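Local coordinates for protein putative phosphatase (Bacteroides thetaiotaomicron, PDB 3KYA) that is of unknown function but is a putative phosphatase that binds zinc ions and couples an Ig-like IPT/TIG domain to a probable beta-propeller, at residues 16-21 with 82-87; 260-265 with 269-274; 302-307 with 335-340. All coordinates share one frame; numbering follows the deposited sequence. Where two conformers were deposited one is given.

Contact 1 (16-21 with 82-87); sequences KPVAIS and ITVGEG. With EDO (1,2-ethanediol), chain E.
V18 and V84 meet through their methyl groups, and a second pair, I20 with I82, lies two residues on in one segment and two back in the other. The V18 side chain shows how a short branched side chain makes such a contact. Its CB stands back from V84, and the touching is left to the two branches. CG2 comes nearest, 3.9 Å from V84 CG2, and also rests near V84 CB. The other methyl, CG1, is set anti to the backbone N (chi1 170°) and approaches the same V84 CG2 at 4.1 Å, so that one methyl of V84 is straddled by both branches of V18. Contacts of V18 with F41, V91 and T93 and of V84 with F12 continue the apolar cluster around the pair.

I20 reaches out through an extended CG1-CD1 arm, whose end lies 3.5 Å from I82 CD1, methyl to methyl. I82 was modelled in two conformers, so this close approach is doubtful. I36 touches both isoleucines.

No hydrogen bond joins the two segments. Their backbones stand apart, with the CA atoms of V18 and V84 7.6 Å from each other, and each strand pairs with other neighbours: A19 with E39, and V84 with V91. Apolar side chains meeting between strands not hydrogen-bonded to each other are characteristic of the interior of an Ig-like beta sandwich, the fold of IPT/TIG domains.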
loop_
_atom_site.group_PDB
_atom_site.type_symbol
_atom_site.label_atom_id
_atom_site.label_comp_id
_atom_site.label_asym_id
_atom_site.label_seq_id
_atom_site.Cartn_x
_atom_site.Cartn_y
_atom_site.Cartn_z
ATOM N N LYS A 16 25.748 -16.174 38.130
ATOM C CA LYS A 16 24.566 -15.358 38.381
ATOM C C LYS A 16 23.432 -15.733 37.442
ATOM O O LYS A 16 23.673 -16.147 36.304
ATOM C CB LYS A 16 24.890 -13.876 38.186
ATOM C CG LYS A 16 25.906 -13.288 39.168
ATOM C CD LYS A 16 25.374 -13.323 40.602
ATOM C CE LYS A 16 26.178 -12.436 41.543
ATOM N NZ LYS A 16 27.588 -12.870 41.698
ATOM N N PRO A 17 22.179 -15.560 37.900
ATOM C CA PRO A 17 21.064 -15.884 37.025
ATOM C C PRO A 17 20.998 -14.970 35.807
ATOM O O PRO A 17 21.636 -13.915 35.777
ATOM C CB PRO A 17 19.832 -15.658 37.916
ATOM C CG PRO A 17 20.294 -14.775 39.021
ATOM C CD PRO A 17 21.733 -15.107 39.234
ATOM N N VAL A 18 20.267 -15.418 34.796
ATOM C CA VAL A 18 19.968 -14.615 33.629
ATOM C C VAL A 18 18.524 -14.206 33.868
ATOM O O VAL A 18 17.715 -15.018 34.341
ATOM C CB VAL A 18 20.104 -15.395 32.317
ATOM C CG1 VAL A 18 19.555 -14.579 31.149
ATOM C CG2 VAL A 18 21.551 -15.768 32.074
ATOM N N ALA A 19 18.195 -12.955 33.574
ATOM C CA ALA A 19 16.842 -12.464 33.782
ATOM C C ALA A 19 16.313 -11.745 32.557
ATOM O O ALA A 19 17.076 -11.124 31.834
ATOM C CB ALA A 19 16.808 -11.518 35.001
ATOM N N ILE A 20 15.006 -11.877 32.319
ATOM C CA ILE A 20 14.287 -11.122 31.305
ATOM C C ILE A 20 13.283 -10.255 32.066
ATOM O O ILE A 20 12.431 -10.790 32.777
ATOM C CB ILE A 20 13.543 -12.023 30.318
ATOM C CG1 ILE A 20 14.560 -12.804 29.475
ATOM C CG2 ILE A 20 12.602 -11.183 29.451
ATOM C CD1 ILE A 20 13.924 -13.830 28.539
ATOM N N SER A 21 13.377 -8.935 31.909
ATOM C CA SER A 21 12.499 -8.005 32.630
ATOM C C SER A 21 11.366 -7.427 31.792
ATOM O O SER A 21 10.345 -7.016 32.340
ATOM C CB SER A 21 13.331 -6.840 33.171
ATOM O OG SER A 21 13.974 -6.174 32.098
ATOM N N ILE A 82 15.644 -18.084 26.931
ATOM C CA ILE A 82 16.991 -17.679 26.550
ATOM C C ILE A 82 18.001 -18.504 27.319
ATOM O O ILE A 82 17.809 -18.772 28.510
ATOM C CB ILE A 82 17.244 -16.180 26.833
ATOM C CG1 ILE A 82 16.312 -15.302 25.996
ATOM C CG2 ILE A 82 18.694 -15.797 26.525
ATOM C CD1 ILE A 82 16.548 -13.810 26.183
ATOM N N THR A 83 19.056 -18.926 26.629
ATOM C CA THR A 83 20.152 -19.666 27.224
ATOM C C THR A 83 21.422 -18.917 26.859
ATOM O O THR A 83 21.679 -18.662 25.678
ATOM C CB THR A 83 20.251 -21.123 26.732
ATOM O OG1 THR A 83 19.053 -21.825 27.062
ATOM C CG2 THR A 83 21.470 -21.845 27.383
ATOM N N VAL A 84 22.182 -18.532 27.875
ATOM C CA VAL A 84 23.437 -17.827 27.711
ATOM C C VAL A 84 24.538 -18.768 28.191
ATOM O O VAL A 84 24.409 -19.400 29.244
ATOM C CB VAL A 84 23.459 -16.511 28.513
ATOM C CG1 VAL A 84 24.740 -15.692 28.201
ATOM C CG2 VAL A 84 22.209 -15.691 28.219
ATOM N N GLY A 85 25.608 -18.879 27.407
ATOM C CA GLY A 85 26.714 -19.760 27.750
ATOM C C GLY A 85 26.555 -21.165 27.200
ATOM O O GLY A 85 25.529 -21.497 26.599
ATOM N N GLU A 86 27.575 -21.995 27.406
ATOM C CA GLU A 86 27.570 -23.359 26.888
ATOM C C GLU A 86 28.088 -24.355 27.905
ATOM O O GLU A 86 28.878 -24.005 28.775
ATOM C CB GLU A 86 28.443 -23.450 25.638
ATOM C CG GLU A 86 28.123 -22.455 24.548
ATOM C CD GLU A 86 29.004 -22.664 23.332
ATOM O OE1 GLU A 86 28.890 -23.750 22.726
ATOM O OE2 GLU A 86 29.820 -21.770 23.001
ATOM N N GLY A 87 27.637 -25.599 27.786
ATOM C CA GLY A 87 28.070 -26.666 28.674
ATOM C C GLY A 87 27.842 -26.345 30.141
ATOM O O GLY A 87 26.762 -25.899 30.520
HETATM C C1 EDO E . 16.689 -21.181 24.519
HETATM O O1 EDO E . 16.952 -21.821 25.769
HETATM C C2 EDO E . 17.625 -21.729 23.450
HETATM O O2 EDO E . 17.347 -23.100 23.161
#

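Contact 2 (260-265 with 269-274); sequences ELYFNS and GQVFRL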
loop_
_atom_site.group_PDB
_atom_site.type_symbol
_atom_site.label_atom_id
_atom_site.label_comp_id
_atom_site.label_asym_id
_atom_site.label_seq_id
_atom_site.Cartn_x
_atom_site.Cartn_y
_atom_site.Cartn_z
ATOM N N GLU A 260 -28.640 -14.289 -15.771
ATOM C CA GLU A 260 -28.399 -14.598 -17.177
ATOM C C GLU A 260 -26.977 -15.155 -17.348
ATOM O O GLU A 260 -26.131 -15.020 -16.455
ATOM C CB GLU A 260 -28.679 -13.389 -18.098
ATOM C CG GLU A 260 -27.673 -12.226 -18.050
ATOM C CD GLU A 260 -27.860 -11.274 -16.880
ATOM O OE1 GLU A 260 -28.592 -11.616 -15.915
ATOM O OE2 GLU A 260 -27.271 -10.160 -16.940
ATOM N N LEU A 261 -26.736 -15.779 -18.499
ATOM C CA LEU A 261 -25.471 -16.418 -18.828
ATOM C C LEU A 261 -24.655 -15.649 -19.874
ATOM O O LEU A 261 -25.170 -15.297 -20.937
ATOM C CB LEU A 261 -25.729 -17.824 -19.367
ATOM C CG LEU A 261 -24.495 -18.684 -19.690
ATOM C CD1 LEU A 261 -23.708 -19.039 -18.425
ATOM C CD2 LEU A 261 -24.909 -19.934 -20.450
ATOM N N TYR A 262 -23.385 -15.405 -19.560
ATOM C CA TYR A 262 -22.452 -14.790 -20.490
ATOM C C TYR A 262 -21.405 -15.815 -20.913
ATOM O O TYR A 262 -20.839 -16.516 -20.066
ATOM C CB TYR A 262 -21.810 -13.544 -19.866
ATOM C CG TYR A 262 -22.826 -12.446 -19.636
ATOM C CD1 TYR A 262 -23.238 -11.614 -20.681
ATOM C CD2 TYR A 262 -23.423 -12.275 -18.391
ATOM C CE1 TYR A 262 -24.192 -10.635 -20.474
ATOM C CE2 TYR A 262 -24.365 -11.292 -18.176
ATOM C CZ TYR A 262 -24.756 -10.479 -19.218
ATOM O OH TYR A 262 -25.713 -9.520 -18.999
ATOM N N PHE A 263 -21.212 -15.976 -22.223
ATOM C CA PHE A 263 -20.163 -16.858 -22.736
ATOM C C PHE A 263 -19.526 -16.206 -23.977
ATOM O O PHE A 263 -20.140 -15.337 -24.613
ATOM C CB PHE A 263 -20.678 -18.277 -23.004
ATOM C CG PHE A 263 -21.687 -18.367 -24.111
ATOM C CD1 PHE A 263 -23.020 -18.086 -23.878
ATOM C CD2 PHE A 263 -21.300 -18.776 -25.376
ATOM C CE1 PHE A 263 -23.949 -18.174 -24.901
ATOM C CE2 PHE A 263 -22.224 -18.850 -26.421
ATOM C CZ PHE A 263 -23.545 -18.556 -26.181
ATOM N N ASN A 264 -18.292 -16.596 -24.295
ATOM C CA ASN A 264 -17.568 -15.979 -25.416
ATOM C C ASN A 264 -17.190 -16.925 -26.548
ATOM O O ASN A 264 -17.552 -18.098 -26.558
ATOM C CB ASN A 264 -16.257 -15.350 -24.908
ATOM C CG ASN A 264 -15.133 -16.377 -24.755
ATOM O OD1 ASN A 264 -15.359 -17.519 -24.318
ATOM N ND2 ASN A 264 -13.914 -15.974 -25.107
ATOM N N SER A 265 -16.494 -16.357 -27.536
ATOM C CA SER A 265 -15.802 -17.114 -28.555
ATOM C C SER A 265 -14.468 -16.404 -28.788
ATOM O O SER A 265 -14.409 -15.169 -28.902
ATOM C CB SER A 265 -16.569 -17.223 -29.869
ATOM O OG SER A 265 -15.764 -17.872 -30.849
ATOM N N GLY A 269 -13.477 -12.693 -30.294
ATOM C CA GLY A 269 -13.618 -12.204 -28.922
ATOM C C GLY A 269 -15.040 -11.750 -28.616
ATOM O O GLY A 269 -15.248 -10.811 -27.850
ATOM N N GLN A 270 -16.017 -12.405 -29.239
ATOM C CA GLN A 270 -17.428 -12.107 -29.004
ATOM C C GLN A 270 -17.853 -12.414 -27.568
ATOM O O GLN A 270 -17.333 -13.341 -26.961
ATOM C CB GLN A 270 -18.348 -12.967 -29.884
ATOM C CG GLN A 270 -18.254 -12.848 -31.403
ATOM C CD GLN A 270 -17.269 -13.793 -32.077
ATOM O OE1 GLN A 270 -16.221 -14.122 -31.540
ATOM N NE2 GLN A 270 -17.586 -14.178 -33.307
ATOM N N VAL A 271 -18.806 -11.643 -27.054
ATOM C CA VAL A 271 -19.460 -11.934 -25.784
ATOM C C VAL A 271 -20.949 -12.090 -26.090
ATOM O O VAL A 271 -21.569 -11.177 -26.647
ATOM C CB VAL A 271 -19.217 -10.867 -24.693
ATOM C CG1 VAL A 271 -20.118 -11.118 -23.481
ATOM C CG2 VAL A 271 -17.745 -10.861 -24.272
ATOM N N PHE A 272 -21.496 -13.266 -25.758
ATOM C CA PHE A 272 -22.900 -13.595 -25.979
ATOM C C PHE A 272 -23.656 -13.644 -24.655
ATOM O O PHE A 272 -23.095 -14.052 -23.639
ATOM C CB PHE A 272 -23.060 -14.961 -26.660
ATOM C CG PHE A 272 -22.412 -15.062 -28.006
ATOM C CD1 PHE A 272 -23.002 -14.481 -29.116
ATOM C CD2 PHE A 272 -21.239 -15.780 -28.174
ATOM C CE1 PHE A 272 -22.409 -14.583 -30.365
ATOM C CE2 PHE A 272 -20.642 -15.887 -29.423
ATOM C CZ PHE A 272 -21.228 -15.284 -30.516
ATOM N N ARG A 273 -24.930 -13.250 -24.692
ATOM C CA ARG A 273 -25.817 -13.227 -23.526
ATOM C C ARG A 273 -27.042 -14.102 -23.766
ATOM O O ARG A 273 -27.791 -13.873 -24.723
ATOM C CB ARG A 273 -26.299 -11.799 -23.271
ATOM C CG ARG A 273 -27.171 -11.593 -22.029
ATOM C CD ARG A 273 -27.762 -10.192 -22.017
ATOM N NE ARG A 273 -28.494 -9.852 -20.793
ATOM C CZ ARG A 273 -29.723 -10.261 -20.490
ATOM N NH1 ARG A 273 -30.388 -11.080 -21.296
ATOM N NH2 ARG A 273 -30.289 -9.865 -19.354
ATOM N N LEU A 274 -27.258 -15.079 -22.885
ATOM C CA LEU A 274 -28.422 -15.955 -22.943
ATOM C C LEU A 274 -29.247 -15.858 -21.659
ATOM O O LEU A 274 -28.709 -15.973 -20.545
ATOM C CB LEU A 274 -27.999 -17.415 -23.147
ATOM C CG LEU A 274 -29.125 -18.453 -23.095
ATOM C CD1 LEU A 274 -30.180 -18.188 -24.192
ATOM C CD2 LEU A 274 -28.552 -19.852 -23.210
#
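L261 and L274 open a regular antiparallel ladder, with L261 N giving its hydrogen to L274 O at 2.8 Å and L274 N returning one to L261 O. The next hydrogen-bonded pair, F263 with F272, is also doubly joined; F272 N meets F263 O at 2.7 Å, nearly in line with the carbonyl bond. S265 N to Q270 O is longer and more bent. Between these pairs, Y262 CA and R273 CA each direct a hydrogen at a carbonyl of the other strand, F272 O and L261 O respectively.

The two strands form a beta hairpin at the middle of a four-stranded antiparallel sheet, flanked by strands 252-254 and 300-305. This is one of six small antiparallel sheets, one of them closed by strands from both ends of the region, an organisation consistent with a six-bladed beta-propeller.

Among the apolar contacts, F272 CB sits over one face of the F263 ring, 3.9 Å from its centroid, a CH-pi contact. F263 can receive it because its CG lies between the backbone N and the carbonyl carbon (chi1 66°). The two ring planes are inclined by 32°, an oblique pair, and L274 CB approaches the F263 ring at its edge. On the other side of the sheet, Y262 CD1 touches V271 CG1.

Polar groups gather beside R273, whose extended chain runs alongside the Y262 ring, R273 CG lying 3.5 Å from Y262 CE1. Y262 OH donates to E260 OE2 at 2.7 Å and takes a weak bond from R273 NE. E260 CG lies over one guanidinium face, while the E260 OE2 to R273 NH2 salt bridge is long, 3.9 Å. Y339 also bonds E260 OE2, and R273 NH2 is hydrogen-bonded to K344 O; buried E260 OE1 has no modelled partner.

Contact 3 (302-307 with 335-340); sequences QLFTIA and MRSDYD. With ZN (zinc ion), chain B; EDO (1,2-ethanediol), chain I.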
loop_
_atom_site.group_PDB
_atom_site.type_symbol
_atom_site.label_atom_id
_atom_site.label_comp_id
_atom_site.label_asym_id
_atom_site.label_seq_id
_atom_site.Cartn_x
_atom_site.Cartn_y
_atom_site.Cartn_z
ATOM N N GLN A 302 -25.366 -11.089 -29.145
ATOM C CA GLN A 302 -23.948 -10.704 -29.215
ATOM C C GLN A 302 -23.827 -9.231 -28.824
ATOM O O GLN A 302 -24.186 -8.356 -29.591
ATOM C CB GLN A 302 -23.351 -10.959 -30.605
ATOM C CG GLN A 302 -21.881 -10.528 -30.752
ATOM C CD GLN A 302 -21.248 -10.937 -32.076
ATOM O OE1 GLN A 302 -21.547 -12.001 -32.627
ATOM N NE2 GLN A 302 -20.343 -10.109 -32.572
ATOM N N LEU A 303 -23.309 -8.961 -27.628
ATOM C CA LEU A 303 -23.223 -7.595 -27.120
ATOM C C LEU A 303 -22.126 -6.769 -27.775
ATOM O O LEU A 303 -22.322 -5.583 -28.054
ATOM C CB LEU A 303 -22.990 -7.602 -25.600
ATOM C CG LEU A 303 -24.026 -8.324 -24.730
ATOM C CD1 LEU A 303 -23.708 -8.143 -23.247
ATOM C CD2 LEU A 303 -25.422 -7.827 -25.033
ATOM N N PHE A 304 -20.979 -7.403 -27.994
ATOM C CA PHE A 304 -19.799 -6.763 -28.550
ATOM C C PHE A 304 -18.681 -7.781 -28.726
ATOM O O PHE A 304 -18.825 -8.963 -28.342
ATOM C CB PHE A 304 -19.317 -5.630 -27.620
ATOM C CG PHE A 304 -19.384 -5.980 -26.140
ATOM C CD1 PHE A 304 -18.500 -6.889 -25.576
ATOM C CD2 PHE A 304 -20.323 -5.378 -25.318
ATOM C CE1 PHE A 304 -18.567 -7.208 -24.212
ATOM C CE2 PHE A 304 -20.402 -5.697 -23.962
ATOM C CZ PHE A 304 -19.519 -6.614 -23.412
ATOM N N THR A 305 -17.599 -7.316 -29.352
ATOM C CA THR A 305 -16.334 -8.027 -29.445
ATOM C C THR A 305 -15.448 -7.190 -28.520
ATOM O O THR A 305 -15.471 -5.960 -28.611
ATOM C CB THR A 305 -15.798 -8.087 -30.875
ATOM O OG1 THR A 305 -15.811 -6.775 -31.455
ATOM C CG2 THR A 305 -16.665 -9.017 -31.731
ATOM N N ILE A 306 -14.669 -7.802 -27.633
ATOM C CA ILE A 306 -13.906 -6.993 -26.670
ATOM C C ILE A 306 -12.630 -6.320 -27.200
ATOM O O ILE A 306 -12.243 -5.290 -26.679
ATOM C CB ILE A 306 -13.594 -7.779 -25.349
ATOM C CG1 ILE A 306 -12.483 -8.823 -25.536
ATOM C CG2 ILE A 306 -14.897 -8.399 -24.798
ATOM C CD1 ILE A 306 -12.094 -9.579 -24.224
ATOM N N ALA A 307 -11.992 -6.914 -28.208
ATOM C CA ALA A 307 -10.746 -6.407 -28.777
ATOM C C ALA A 307 -10.553 -6.919 -30.211
ATOM O O ALA A 307 -11.422 -6.725 -31.056
ATOM C CB ALA A 307 -9.561 -6.797 -27.895
HETATM N N MSE A 335 -9.564 -6.427 -18.794
HETATM C CA MSE A 335 -10.431 -5.326 -19.158
HETATM C C MSE A 335 -11.544 -5.266 -18.102
HETATM O O MSE A 335 -11.788 -6.249 -17.385
HETATM C CB MSE A 335 -11.020 -5.517 -20.557
HETATM C CG MSE A 335 -9.983 -5.669 -21.667
HETATM SE SE MSE A 335 -10.782 -5.753 -23.434
HETATM C CE MSE A 335 -11.248 -3.880 -23.609
ATOM N N ARG A 336 -12.190 -4.110 -17.992
ATOM C CA ARG A 336 -13.286 -3.905 -17.068
ATOM C C ARG A 336 -14.518 -3.490 -17.848
ATOM O O ARG A 336 -14.432 -2.682 -18.773
ATOM C CB ARG A 336 -12.947 -2.845 -16.036
ATOM C CG ARG A 336 -13.992 -2.622 -14.934
ATOM C CD ARG A 336 -13.484 -1.533 -13.979
ATOM N NE ARG A 336 -14.321 -1.283 -12.799
ATOM C CZ ARG A 336 -15.492 -0.658 -12.826
ATOM N NH1 ARG A 336 -16.006 -0.259 -13.976
ATOM N NH2 ARG A 336 -16.172 -0.452 -11.712
ATOM N N SER A 337 -15.662 -4.037 -17.450
ATOM C CA SER A 337 -16.936 -3.723 -18.072
ATOM C C SER A 337 -17.991 -3.346 -17.018
ATOM O O SER A 337 -18.194 -4.090 -16.050
ATOM C CB SER A 337 -17.382 -4.943 -18.890
ATOM O OG SER A 337 -18.662 -4.782 -19.453
ATOM N N ASP A 338 -18.650 -2.201 -17.199
ATOM C CA ASP A 338 -19.739 -1.777 -16.312
ATOM C C ASP A 338 -21.062 -2.455 -16.709
ATOM O O ASP A 338 -21.282 -2.764 -17.879
ATOM C CB ASP A 338 -19.902 -0.260 -16.325
ATOM C CG ASP A 338 -18.778 0.447 -15.600
ATOM O OD1 ASP A 338 -18.678 0.270 -14.362
ATOM O OD2 ASP A 338 -17.997 1.175 -16.254
ATOM N N TYR A 339 -21.925 -2.693 -15.724
ATOM C CA TYR A 339 -23.218 -3.348 -15.957
ATOM C C TYR A 339 -24.360 -2.353 -15.916
ATOM O O TYR A 339 -24.552 -1.675 -14.919
ATOM C CB TYR A 339 -23.442 -4.402 -14.882
ATOM C CG TYR A 339 -24.626 -5.329 -15.107
ATOM C CD1 TYR A 339 -24.536 -6.381 -16.015
ATOM C CD2 TYR A 339 -25.803 -5.190 -14.365
ATOM C CE1 TYR A 339 -25.609 -7.286 -16.200
ATOM C CE2 TYR A 339 -26.881 -6.081 -14.542
ATOM C CZ TYR A 339 -26.768 -7.122 -15.459
ATOM O OH TYR A 339 -27.807 -8.017 -15.644
ATOM N N ASP A 340 -25.119 -2.261 -17.004
ATOM C CA ASP A 340 -26.289 -1.383 -17.055
ATOM C C ASP A 340 -27.410 -2.140 -16.358
ATOM O O ASP A 340 -27.912 -3.133 -16.886
ATOM C CB ASP A 340 -26.673 -1.027 -18.492
ATOM C CG ASP A 340 -27.868 -0.090 -18.566
ATOM O OD1 ASP A 340 -28.781 -0.212 -17.720
ATOM O OD2 ASP A 340 -27.918 0.776 -19.479
HETATM ZN ZN ZN B . -29.442 2.126 -19.271
HETATM C C1 EDO I . -16.700 4.168 -13.372
HETATM O O1 EDO I . -17.998 3.571 -13.360
HETATM C C2 EDO I . -15.682 3.157 -13.862
HETATM O O2 EDO I . -16.086 2.586 -15.108
HETATM O O HOH W 1 -28.787 3.510 -20.665
#
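M335, a selenomethionine, lays the end of its side chain against I306: its SE is 4.0 Å from I306 CB and similarly near CG1 and CD1. The bend at chi3 (74°) swings CE to within 3.5 Å of I306 O. F304 CZ comes only to 4.4 Å from S337 OG, a looser approach, while that hydroxyl is hydrogen-bonded to the I347 carbonyl. F326 packs on F304, I306 and S337, completing this junction between two neighbouring sheets, probably propeller blades.

The charged residues have other surroundings. R336 NH1 forms a salt bridge with D338 OD1 at 2.8 Å, meeting that oxygen from above the carboxylate plane. D338 OD2 accepts a hydrogen bond from an ethanediol, probably from the crystallisation liquor, O2 at 2.6 Å, and is also bonded to Y68 of the second subunit. With an alanine here instead of D338, R336 would probably lose its carboxylate mate and the Y68 hydroxyl of the second subunit this partner. At the strand's end D340 OD2 binds a zinc ion at 2.0 Å, which a water and two atoms from outside the segments also bind.

The chemistry implies a division of labour: nonpolar packing joins the sheets, carboxylates serve the subunit interface and a metal.

In the fold
Contacts 2 and 3 are neighbours, their centres about 10 Å apart, and meet in one sheet, where strands 270-274 and 300-305 adjoin: V271 N of contact 2 and F304 O of contact 3 lie 3.0 Å apart, probably hydrogen-bonded. Contact 2 builds the inside of a probable blade, and contact 3 joins it to the next. The zinc ligand D340 lies about 9 Å from Y262, side chain to side chain. Contact 1 stands on the opposite side of the chain's centre, its nearest atoms about 59 Å from contact 2 and 51 Å from contact 3. Dimerisation bridges the domains: L35, Y37 and Y68 of the second subunit's IPT/TIG domain reach D338 and D340 of contact 3.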